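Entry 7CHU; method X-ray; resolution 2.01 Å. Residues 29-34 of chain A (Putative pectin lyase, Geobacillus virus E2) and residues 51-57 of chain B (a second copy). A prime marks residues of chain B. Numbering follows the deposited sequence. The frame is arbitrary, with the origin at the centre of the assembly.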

# COMPACT_ATOMS: atom_id res chain seq x y z
N VAL A 29 -40.73 -47.61 -18.08
CA VAL A 29 -41.48 -47.79 -16.84
C VAL A 29 -40.53 -48.31 -15.77
O VAL A 29 -39.63 -49.11 -16.05
CB VAL A 29 -42.68 -48.77 -16.99
CG1 VAL A 29 -42.20 -50.15 -17.36
CG2 VAL A 29 -43.51 -48.83 -15.72
N MET A 30 -40.75 -47.86 -14.54
CA MET A 30 -40.06 -48.38 -13.38
C MET A 30 -41.00 -49.31 -12.62
O MET A 30 -42.20 -49.03 -12.51
CB MET A 30 -39.60 -47.25 -12.46
CG MET A 30 -39.04 -47.71 -11.13
SD MET A 30 -38.63 -46.32 -10.05
CE MET A 30 -37.21 -45.63 -10.89
N VAL A 31 -40.47 -50.40 -12.09
CA VAL A 31 -41.22 -51.22 -11.16
C VAL A 31 -40.66 -50.97 -9.77
O VAL A 31 -39.44 -50.86 -9.58
CB VAL A 31 -41.22 -52.70 -11.58
CG1 VAL A 31 -41.50 -52.83 -13.07
CG2 VAL A 31 -39.96 -53.42 -11.21
N THR A 32 -41.57 -50.81 -8.80
CA THR A 32 -41.27 -50.13 -7.55
C THR A 32 -41.42 -50.98 -6.30
O THR A 32 -40.84 -50.62 -5.27
CB THR A 32 -42.18 -48.90 -7.41
OG1 THR A 32 -43.56 -49.30 -7.44
CG2 THR A 32 -41.93 -47.93 -8.55
N ASP A 33 -42.17 -52.08 -6.34
CA ASP A 33 -42.35 -52.97 -5.19
C ASP A 33 -42.20 -54.42 -5.63
O ASP A 33 -43.09 -55.25 -5.44
CB ASP A 33 -43.70 -52.74 -4.53
CG ASP A 33 -43.64 -52.93 -3.03
OD1 ASP A 33 -43.71 -54.09 -2.58
OD2 ASP A 33 -43.51 -51.92 -2.30
N ASP A 34 -41.06 -54.73 -6.25
CA ASP A 34 -40.72 -56.07 -6.71
C ASP A 34 -39.64 -56.70 -5.84
O ASP A 34 -38.92 -57.59 -6.30
CB ASP A 34 -40.27 -56.01 -8.17
CG ASP A 34 -40.54 -57.30 -8.93
OD1 ASP A 34 -41.06 -58.27 -8.32
OD2 ASP A 34 -40.24 -57.34 -10.14
N LEU B 51 -46.82 -38.89 -12.76
CA LEU B 51 -46.04 -39.83 -11.97
C LEU B 51 -45.22 -40.72 -12.90
O LEU B 51 -45.76 -41.34 -13.82
CB LEU B 51 -46.97 -40.68 -11.10
CG LEU B 51 -46.28 -41.68 -10.17
CD1 LEU B 51 -45.52 -40.95 -9.05
CD2 LEU B 51 -47.27 -42.70 -9.60
N THR B 52 -43.90 -40.77 -12.67
CA THR B 52 -43.00 -41.57 -13.50
C THR B 52 -42.15 -42.55 -12.71
O THR B 52 -41.69 -43.55 -13.27
CB THR B 52 -42.05 -40.66 -14.31
OG1 THR B 52 -41.16 -39.97 -13.43
CG2 THR B 52 -42.84 -39.64 -15.13
N GLN B 53 -41.90 -42.29 -11.43
CA GLN B 53 -41.05 -43.15 -10.61
C GLN B 53 -41.54 -43.09 -9.18
O GLN B 53 -42.30 -42.20 -8.80
CB GLN B 53 -39.56 -42.73 -10.65
CG GLN B 53 -38.93 -42.61 -12.01
CD GLN B 53 -37.53 -42.00 -11.96
OE1 GLN B 53 -36.76 -42.27 -11.04
NE2 GLN B 53 -37.23 -41.17 -12.92
N LYS B 54 -41.06 -44.02 -8.36
CA LYS B 54 -41.45 -44.02 -6.96
C LYS B 54 -40.38 -44.72 -6.15
O LYS B 54 -40.01 -45.85 -6.45
CB LYS B 54 -42.81 -44.69 -6.78
CG LYS B 54 -43.16 -45.01 -5.35
CD LYS B 54 -43.72 -43.82 -4.61
CE LYS B 54 -44.61 -44.29 -3.44
NZ LYS B 54 -43.88 -45.24 -2.54
N HIS B 55 -39.85 -44.02 -5.15
CA HIS B 55 -38.83 -44.58 -4.28
C HIS B 55 -39.44 -45.08 -2.99
O HIS B 55 -40.47 -44.59 -2.54
CB HIS B 55 -37.75 -43.54 -3.99
CG HIS B 55 -36.93 -43.21 -5.20
ND1 HIS B 55 -37.15 -42.07 -5.95
CD2 HIS B 55 -35.94 -43.89 -5.81
CE1 HIS B 55 -36.30 -42.05 -6.96
NE2 HIS B 55 -35.56 -43.15 -6.90
N ASN B 56 -38.78 -46.08 -2.41
CA ASN B 56 -39.12 -46.59 -1.09
C ASN B 56 -38.22 -45.97 -0.03
O ASN B 56 -38.68 -45.20 0.81
CB ASN B 56 -39.01 -48.12 -1.09
CG ASN B 56 -39.93 -48.76 -2.13
OD1 ASN B 56 -41.12 -48.43 -2.21
ND2 ASN B 56 -39.38 -49.67 -2.94
N ASP B 57 -36.92 -46.24 -0.08
CA ASP B 57 -35.99 -45.53 0.79
C ASP B 57 -35.88 -44.09 0.33
O ASP B 57 -35.55 -43.84 -0.84
CB ASP B 57 -34.63 -46.21 0.79
CG ASP B 57 -33.78 -45.80 1.99
OD1 ASP B 57 -33.86 -44.63 2.42
OD2 ASP B 57 -33.04 -46.67 2.50
O HOH W 1 -42.46 -45.81 -14.56

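Where two protein chains run side by side without pairing as a sheet, side chains and waters can bridge the gap, and the rotamers show how. In this contact between two copies of a putative pectin lyase, the CA atoms of Met30 and Gln53′ lie 6.0 Å apart, and Met30 points its CA-to-CB bond toward the other chain. With chi1 and chi2 both t, its side chain is extended through SD, which comes within 3.7 Å of Lys54′ N; chi3 then turns to m, and CE packs 3.4 Å from Gln53′ OE1. Behind this reach the backbones are joined by a water, which accepts from Met30 N and donates to Thr52′ O, each at 2.7 Å.

Thr32 also points toward its neighbour. Its p rotamer sets CG2 3.5 Å from Lys54′ O and 3.8 Å from Lys54′ CB, while OG1 is hydrogen-bonded elsewhere in the structure. Lys54′ contributes the base of its side chain; beyond it, the p turns at chi2 and chi4 accompany a path that leads away, and NZ makes a weak bond to His55′ O (3.5 Å).

The one direct hydrogen bond across the contact belongs to Asn56′. Its m rotamer carries ND2 to Thr32 O at 2.9 Å, and the N-H...O angle of 167° is nearly straight.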